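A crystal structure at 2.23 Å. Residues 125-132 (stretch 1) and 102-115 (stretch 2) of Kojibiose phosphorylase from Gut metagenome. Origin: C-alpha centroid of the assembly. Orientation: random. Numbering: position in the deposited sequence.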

ATOM      1  N   GLN A 125      -8.708  36.434 -24.554  1.00 35.58           N
ATOM      2  CA  GLN A 125      -9.866  37.051 -25.232  1.00 36.73           C
ATOM      3  C   GLN A 125     -10.707  35.933 -25.830  1.00 36.14           C
ATOM      4  O   GLN A 125     -10.150  35.041 -26.498  1.00 35.26           O
ATOM      5  CB  GLN A 125      -9.402  38.033 -26.307  1.00 38.70           C
ATOM      6  CG  GLN A 125     -10.326  39.216 -26.502  1.00 40.68           C
ATOM      7  CD  GLN A 125      -9.846  40.139 -27.593  1.00 43.87           C
ATOM      8  OE1 GLN A 125      -9.780  39.756 -28.762  1.00 46.27           O
ATOM      9  NE2 GLN A 125      -9.512  41.372 -27.221  1.00 45.36           N
ATOM     10  N   ARG A 126     -12.006  36.001 -25.584  1.00 35.85           N
ATOM     11  CA  ARG A 126     -13.000  35.074 -26.161  1.00 36.03           C
ATOM     12  C   ARG A 126     -14.071  35.940 -26.812  1.00 36.17           C
ATOM     13  O   ARG A 126     -14.593  36.836 -26.119  1.00 36.47           O
ATOM     14  CB  ARG A 126     -13.508  34.123 -25.075  1.00 36.09           C
ATOM     15  CG  ARG A 126     -14.014  32.787 -25.600  1.00 36.62           C
ATOM     16  CD  ARG A 126     -14.262  31.802 -24.472  1.00 36.83           C
ATOM     17  NE  ARG A 126     -14.853  32.464 -23.312  1.00 37.04           N
ATOM     18  CZ  ARG A 126     -16.130  32.373 -22.927  1.00 37.35           C
ATOM     19  NH1 ARG A 126     -16.990  31.618 -23.590  1.00 37.73           N
ATOM     20  NH2 ARG A 126     -16.541  33.047 -21.863  1.00 37.91           N
ATOM     21  N   THR A 127     -14.330  35.705 -28.100  1.00 35.58           N
ATOM     22  CA  THR A 127     -15.352  36.412 -28.911  1.00 36.34           C
ATOM     23  C   THR A 127     -16.350  35.370 -29.450  1.00 36.58           C
ATOM     24  O   THR A 127     -15.931  34.260 -29.788  1.00 36.03           O
ATOM     25  CB  THR A 127     -14.653  37.238 -29.999  1.00 36.96           C
ATOM     26  OG1 THR A 127     -13.724  38.146 -29.387  1.00 36.42           O
ATOM     27  CG2 THR A 127     -15.623  38.006 -30.866  1.00 37.40           C
ATOM     28  N   PHE A 128     -17.643  35.685 -29.477  1.00 36.78           N
ATOM     29  CA  PHE A 128     -18.667  34.832 -30.129  1.00 37.24           C
ATOM     30  C   PHE A 128     -19.930  35.664 -30.351  1.00 37.99           C
ATOM     31  O   PHE A 128     -20.112  36.714 -29.689  1.00 38.64           O
ATOM     32  CB  PHE A 128     -18.907  33.568 -29.300  1.00 37.14           C
ATOM     33  CG  PHE A 128     -19.203  33.855 -27.852  1.00 37.29           C
ATOM     34  CD1 PHE A 128     -20.494  34.092 -27.432  1.00 37.30           C
ATOM     35  CD2 PHE A 128     -18.185  33.927 -26.920  1.00 37.09           C
ATOM     36  CE1 PHE A 128     -20.760  34.394 -26.109  1.00 38.37           C
ATOM     37  CE2 PHE A 128     -18.452  34.228 -25.597  1.00 37.13           C
ATOM     38  CZ  PHE A 128     -19.738  34.477 -25.195  1.00 37.80           C
ATOM     39  N   THR A 129     -20.764  35.240 -31.297  1.00 38.30           N
ATOM     40  CA  THR A 129     -22.068  35.898 -31.550  1.00 38.86           C
ATOM     41  C   THR A 129     -23.190  34.983 -31.046  1.00 39.20           C
ATOM     42  O   THR A 129     -23.317  33.847 -31.529  1.00 39.69           O
ATOM     43  CB  THR A 129     -22.201  36.350 -33.004  1.00 38.73           C
ATOM     44  OG1 THR A 129     -21.095  37.221 -33.276  1.00 38.48           O
ATOM     45  CG2 THR A 129     -23.512  37.063 -33.254  1.00 38.97           C
ATOM     46  N   TRP A 130     -23.947  35.488 -30.079  1.00 39.23           N
ATOM     47  CA  TRP A 130     -25.122  34.833 -29.454  1.00 39.23           C
ATOM     48  C   TRP A 130     -26.346  35.103 -30.326  1.00 39.97           C
ATOM     49  O   TRP A 130     -26.712  36.295 -30.470  1.00 39.68           O
ATOM     50  CB  TRP A 130     -25.304  35.394 -28.044  1.00 38.97           C
ATOM     51  CG  TRP A 130     -26.328  34.706 -27.207  1.00 39.43           C
ATOM     52  CD1 TRP A 130     -26.906  33.484 -27.408  1.00 39.95           C
ATOM     53  CD2 TRP A 130     -26.857  35.207 -25.978  1.00 39.23           C
ATOM     54  NE1 TRP A 130     -27.771  33.200 -26.388  1.00 39.79           N
ATOM     55  CE2 TRP A 130     -27.758  34.237 -25.494  1.00 39.66           C
ATOM     56  CE3 TRP A 130     -26.651  36.378 -25.245  1.00 39.41           C
ATOM     57  CZ2 TRP A 130     -28.459  34.410 -24.302  1.00 40.00           C
ATOM     58  CZ3 TRP A 130     -27.356  36.555 -24.073  1.00 40.11           C
ATOM     59  CH2 TRP A 130     -28.244  35.582 -23.609  1.00 39.95           C
ATOM     60  N   LEU A 131     -26.918  34.048 -30.912  1.00 40.94           N
ATOM     61  CA  LEU A 131     -28.193  34.101 -31.665  1.00 42.37           C
ATOM     62  C   LEU A 131     -29.312  33.772 -30.671  1.00 43.16           C
ATOM     63  O   LEU A 131     -29.557  32.606 -30.399  1.00 41.62           O
ATOM     64  CB  LEU A 131     -28.129  33.135 -32.849  1.00 43.65           C
ATOM     65  CG  LEU A 131     -26.807  33.118 -33.623  1.00 44.71           C
ATOM     66  CD1 LEU A 131     -26.921  32.224 -34.853  1.00 45.83           C
ATOM     67  CD2 LEU A 131     -26.369  34.517 -34.032  1.00 45.42           C
ATOM     68  N   THR A 132     -29.887  34.815 -30.075  1.00 45.11           N
ATOM     69  CA  THR A 132     -30.922  34.741 -29.017  1.00 45.93           C
ATOM     70  C   THR A 132     -32.161  35.506 -29.492  1.00 46.52           C
ATOM     71  O   THR A 132     -32.082  36.755 -29.609  1.00 45.64           O
ATOM     72  CB  THR A 132     -30.395  35.264 -27.673  1.00 46.54           C
ATOM     73  OG1 THR A 132     -31.539  35.504 -26.841  1.00 46.45           O
ATOM     74  CG2 THR A 132     -29.531  36.504 -27.810  1.00 46.22           C
TER
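Stretch 2, residues 102-115: ELDLNKVKFEDFKR

Stretch 2 reaches stretch 1 in two ways: its first half lays side chains over the aromatic rings of the strand 125-132, and its second half becomes an antiparallel partner strand, the two axes at 175° and 4.6 Å apart at closest approach.

Leu103, with chi1 t and chi2 p, packs against two rings. Its CD1 lies over the face of Trp130, 3.6 Å from the centroid of the five-membered ring, and is also 4.0 Å from Phe128 CE1; Leu103 CD2 meets the edge of Phe128 at CE1, 3.8 Å away. The chain then turns: Asp104 O accepts hydrogen bonds from Lys107 N (3.0 Å) and Val108 N (2.8 Å), and Asp104 OD1 takes Asn106 N at 3.2 Å. From this turn Leu105 points toward stretch 1 and places CD1 over the face of the Phe128 ring, 4.3 Å from its centroid. Val108 also points toward the strand, its CG2 3.7 Å from Trp130 CD1.

Pairing follows. Lys109 O accepts Leu131 N at 2.9 Å. Phe110 lies opposite Trp130, CA to CA 4.5 Å, with its ring leading away. Glu111 and Thr129 exchange two hydrogen bonds, Glu111 N to Thr129 O and Thr129 N to Glu111 O, both 2.9 Å.

Asp112 then breaks the simple register. Its phi/psi of 50/52 is left-handed, and between Thr129 and Thr127 the pairing shifts by one residue, a beta bulge. Water 1 bridges here, donating to Asp112 O (2.7 Å) and hydrogen-bonded to Thr129 OG1 (2.8 Å). Phe113 packs its CD2 4.0 Å from Phe128 CB. Regular pairing resumes as Lys114 N reaches Thr127 O and Thr127 N reaches Lys114 O, each at 2.9 Å; Arg115 and Arg126 follow, their CG atoms 4.2 Å apart.

The rule is economical: backbone bonds set the register, and a leucine methyl lies over one face of Trp130 and another over one face of Phe128.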

ATOM      1  N   GLU A 102     -30.726  32.333 -20.812  1.00 45.30           N
ATOM      2  CA  GLU A 102     -29.391  32.518 -20.181  1.00 44.10           C
ATOM      3  C   GLU A 102     -28.306  32.123 -21.191  1.00 41.65           C
ATOM      4  O   GLU A 102     -28.429  31.054 -21.811  1.00 41.58           O
ATOM      5  CB  GLU A 102     -29.195  31.728 -18.884  1.00 43.11           C
ATOM      6  CG  GLU A 102     -27.924  32.170 -18.163  1.00 43.08           C
ATOM      7  CD  GLU A 102     -27.577  31.492 -16.847  1.00 43.16           C
ATOM      8  OE1 GLU A 102     -28.412  30.691 -16.348  1.00 44.01           O
ATOM      9  OE2 GLU A 102     -26.483  31.789 -16.304  1.00 41.61           O
ATOM     10  N   LEU A 103     -27.276  32.947 -21.330  1.00 39.83           N
ATOM     11  CA  LEU A 103     -26.080  32.591 -22.141  1.00 39.88           C
ATOM     12  C   LEU A 103     -25.392  31.359 -21.525  1.00 39.56           C
ATOM     13  O   LEU A 103     -24.964  31.412 -20.350  1.00 38.95           O
ATOM     14  CB  LEU A 103     -25.129  33.787 -22.230  1.00 38.41           C
ATOM     15  CG  LEU A 103     -23.878  33.578 -23.080  1.00 37.46           C
ATOM     16  CD1 LEU A 103     -24.218  33.284 -24.531  1.00 37.74           C
ATOM     17  CD2 LEU A 103     -22.986  34.799 -23.005  1.00 36.99           C
ATOM     18  N   ASP A 104     -25.324  30.283 -22.304  1.00 40.11           N
ATOM     19  CA  ASP A 104     -24.612  29.022 -21.980  1.00 40.65           C
ATOM     20  C   ASP A 104     -24.287  28.337 -23.308  1.00 39.73           C
ATOM     21  O   ASP A 104     -25.261  27.924 -23.995  1.00 40.06           O
ATOM     22  CB  ASP A 104     -25.476  28.122 -21.090  1.00 42.71           C
ATOM     23  CG  ASP A 104     -24.832  26.775 -20.791  1.00 43.59           C
ATOM     24  OD1 ASP A 104     -23.679  26.585 -21.217  1.00 43.59           O
ATOM     25  OD2 ASP A 104     -25.490  25.934 -20.134  1.00 45.03           O
ATOM     26  N   LEU A 105     -23.008  28.247 -23.684  1.00 38.33           N
ATOM     27  CA  LEU A 105     -22.616  27.823 -25.062  1.00 37.59           C
ATOM     28  C   LEU A 105     -22.858  26.321 -25.254  1.00 37.84           C
ATOM     29  O   LEU A 105     -22.830  25.893 -26.389  1.00 38.44           O
ATOM     30  CB  LEU A 105     -21.159  28.190 -25.340  1.00 36.13           C
ATOM     31  CG  LEU A 105     -20.854  29.687 -25.435  1.00 35.39           C
ATOM     32  CD1 LEU A 105     -19.426  29.905 -25.927  1.00 34.68           C
ATOM     33  CD2 LEU A 105     -21.843  30.407 -26.329  1.00 35.37           C
ATOM     34  N   ASN A 106     -23.105  25.556 -24.189  1.00 38.80           N
ATOM     35  CA  ASN A 106     -23.509  24.123 -24.272  1.00 40.50           C
ATOM     36  C   ASN A 106     -24.987  24.005 -24.699  1.00 40.74           C
ATOM     37  O   ASN A 106     -25.352  22.930 -25.165  1.00 40.98           O
ATOM     38  CB  ASN A 106     -23.262  23.388 -22.950  1.00 41.21           C
ATOM     39  CG  ASN A 106     -23.447  21.884 -23.042  1.00 42.22           C
ATOM     40  OD1 ASN A 106     -22.780  21.219 -23.831  1.00 42.61           O
ATOM     41  ND2 ASN A 106     -24.356  21.341 -22.240  1.00 42.09           N
ATOM     42  N   LYS A 107     -25.790  25.066 -24.579  1.00 40.88           N
ATOM     43  CA  LYS A 107     -27.247  25.054 -24.903  1.00 42.39           C
ATOM     44  C   LYS A 107     -27.585  26.005 -26.059  1.00 42.16           C
ATOM     45  O   LYS A 107     -28.321  25.592 -26.937  1.00 43.02           O
ATOM     46  CB  LYS A 107     -28.066  25.385 -23.650  1.00 42.85           C
ATOM     47  CG  LYS A 107     -28.100  24.267 -22.615  1.00 43.24           C
ATOM     48  CD  LYS A 107     -28.911  24.590 -21.371  1.00 44.19           C
ATOM     49  CE  LYS A 107     -28.739  23.533 -20.293  1.00 44.81           C
ATOM     50  NZ  LYS A 107     -29.597  23.793 -19.109  1.00 45.88           N
ATOM     51  N   VAL A 108     -27.073  27.230 -26.078  1.00 41.75           N
ATOM     52  CA  VAL A 108     -27.617  28.308 -26.962  1.00 41.82           C
ATOM     53  C   VAL A 108     -27.057  28.160 -28.383  1.00 42.10           C
ATOM     54  O   VAL A 108     -26.173  27.330 -28.596  1.00 41.01           O
ATOM     55  CB  VAL A 108     -27.352  29.706 -26.368  1.00 41.33           C
ATOM     56  CG1 VAL A 108     -27.956  29.839 -24.967  1.00 41.00           C
ATOM     57  CG2 VAL A 108     -25.867  30.056 -26.363  1.00 40.53           C
ATOM     58  N   LYS A 109     -27.604  28.924 -29.332  1.00 43.58           N
ATOM     59  CA  LYS A 109     -27.076  29.029 -30.716  1.00 44.68           C
ATOM     60  C   LYS A 109     -26.072  30.189 -30.741  1.00 43.05           C
ATOM     61  O   LYS A 109     -26.377  31.277 -30.192  1.00 42.30           O
ATOM     62  CB  LYS A 109     -28.201  29.214 -31.744  1.00 47.64           C
ATOM     63  CG  LYS A 109     -28.810  27.912 -32.247  1.00 49.87           C
ATOM     64  CD  LYS A 109     -30.317  27.950 -32.371  1.00 52.40           C
ATOM     65  CE  LYS A 109     -30.932  26.566 -32.432  1.00 53.86           C
ATOM     66  NZ  LYS A 109     -32.374  26.635 -32.775  1.00 55.35           N
ATOM     67  N   PHE A 110     -24.896  29.947 -31.308  1.00 41.59           N
ATOM     68  CA  PHE A 110     -23.800  30.948 -31.386  1.00 40.86           C
ATOM     69  C   PHE A 110     -23.023  30.685 -32.670  1.00 39.61           C
ATOM     70  O   PHE A 110     -23.153  29.593 -33.206  1.00 39.70           O
ATOM     71  CB  PHE A 110     -22.945  30.910 -30.117  1.00 39.19           C
ATOM     72  CG  PHE A 110     -22.191  29.627 -29.922  1.00 39.53           C
ATOM     73  CD1 PHE A 110     -22.793  28.530 -29.332  1.00 39.56           C
ATOM     74  CD2 PHE A 110     -20.865  29.521 -30.322  1.00 39.40           C
ATOM     75  CE1 PHE A 110     -22.088  27.348 -29.156  1.00 39.70           C
ATOM     76  CE2 PHE A 110     -20.162  28.342 -30.149  1.00 39.03           C
ATOM     77  CZ  PHE A 110     -20.769  27.262 -29.549  1.00 39.72           C
ATOM     78  N   GLU A 111     -22.281  31.675 -33.160  1.00 39.68           N
ATOM     79  CA  GLU A 111     -21.436  31.526 -34.381  1.00 39.84           C
ATOM     80  C   GLU A 111     -20.179  32.396 -34.202  1.00 38.67           C
ATOM     81  O   GLU A 111     -20.147  33.175 -33.236  1.00 39.95           O
ATOM     82  CB  GLU A 111     -22.269  31.853 -35.630  1.00 39.30           C
ATOM     83  CG  GLU A 111     -22.620  33.326 -35.723  1.00 40.00           C
ATOM     84  CD  GLU A 111     -23.606  33.757 -36.800  1.00 40.52           C
ATOM     85  OE1 GLU A 111     -24.273  32.883 -37.411  1.00 42.08           O
ATOM     86  OE2 GLU A 111     -23.701  34.975 -37.017  1.00 39.70           O
ATOM     87  N   ASP A 112     -19.192  32.252 -35.084  1.00 38.61           N
ATOM     88  CA  ASP A 112     -17.957  33.085 -35.133  1.00 39.05           C
ATOM     89  C   ASP A 112     -17.316  33.163 -33.741  1.00 36.99           C
ATOM     90  O   ASP A 112     -17.115  34.279 -33.247  1.00 36.35           O
ATOM     91  CB  ASP A 112     -18.258  34.482 -35.677  1.00 40.77           C
ATOM     92  CG  ASP A 112     -18.780  34.465 -37.098  1.00 42.96           C
ATOM     93  OD1 ASP A 112     -18.521  33.461 -37.797  1.00 45.37           O
ATOM     94  OD2 ASP A 112     -19.463  35.445 -37.487  1.00 45.69           O
ATOM     95  N   PHE A 113     -17.096  32.004 -33.118  1.00 36.11           N
ATOM     96  CA  PHE A 113     -16.363  31.820 -31.840  1.00 35.21           C
ATOM     97  C   PHE A 113     -14.869  31.865 -32.157  1.00 35.88           C
ATOM     98  O   PHE A 113     -14.417  31.206 -33.106  1.00 35.17           O
ATOM     99  CB  PHE A 113     -16.733  30.478 -31.206  1.00 34.72           C
ATOM    100  CG  PHE A 113     -16.044  30.126 -29.913  1.00 33.19           C
ATOM    101  CD1 PHE A 113     -14.769  29.599 -29.912  1.00 32.79           C
ATOM    102  CD2 PHE A 113     -16.712  30.226 -28.709  1.00 33.16           C
ATOM    103  CE1 PHE A 113     -14.141  29.261 -28.727  1.00 32.54           C
ATOM    104  CE2 PHE A 113     -16.082  29.894 -27.520  1.00 32.75           C
ATOM    105  CZ  PHE A 113     -14.800  29.406 -27.532  1.00 32.69           C
ATOM    106  N   LYS A 114     -14.117  32.619 -31.372  1.00 36.89           N
ATOM    107  CA  LYS A 114     -12.643  32.666 -31.495  1.00 38.70           C
ATOM    108  C   LYS A 114     -12.093  32.881 -30.086  1.00 36.57           C
ATOM    109  O   LYS A 114     -12.625  33.760 -29.397  1.00 36.09           O
ATOM    110  CB  LYS A 114     -12.261  33.745 -32.515  1.00 41.12           C
ATOM    111  CG  LYS A 114     -10.774  33.947 -32.729  1.00 43.52           C
ATOM    112  CD  LYS A 114     -10.488  34.808 -33.947  1.00 46.86           C
ATOM    113  CE  LYS A 114      -9.026  34.852 -34.343  1.00 47.67           C
ATOM    114  NZ  LYS A 114      -8.861  35.020 -35.812  1.00 49.92           N
ATOM    115  N   ARG A 115     -11.137  32.045 -29.678  1.00 35.34           N
ATOM    116  CA  ARG A 115     -10.401  32.109 -28.386  1.00 34.60           C
ATOM    117  C   ARG A 115      -8.943  32.489 -28.682  1.00 33.77           C
ATOM    118  O   ARG A 115      -8.336  31.834 -29.556  1.00 32.90           O
ATOM    119  CB  ARG A 115     -10.461  30.742 -27.702  1.00 35.19           C
ATOM    120  CG  ARG A 115     -10.311  30.803 -26.196  1.00 36.28           C
ATOM    121  CD  ARG A 115      -9.891  29.490 -25.569  1.00 36.25           C
ATOM    122  NE  ARG A 115     -10.853  28.419 -25.768  1.00 35.97           N
ATOM    123  CZ  ARG A 115     -11.618  27.860 -24.833  1.00 35.64           C
ATOM    124  NH1 ARG A 115     -11.588  28.252 -23.574  1.00 35.54           N
ATOM    125  NH2 ARG A 115     -12.424  26.877 -25.172  1.00 36.34           N
TER
HETATM  126  O   HOH W   1     -18.330  36.655 -32.917  1.00 40.03           O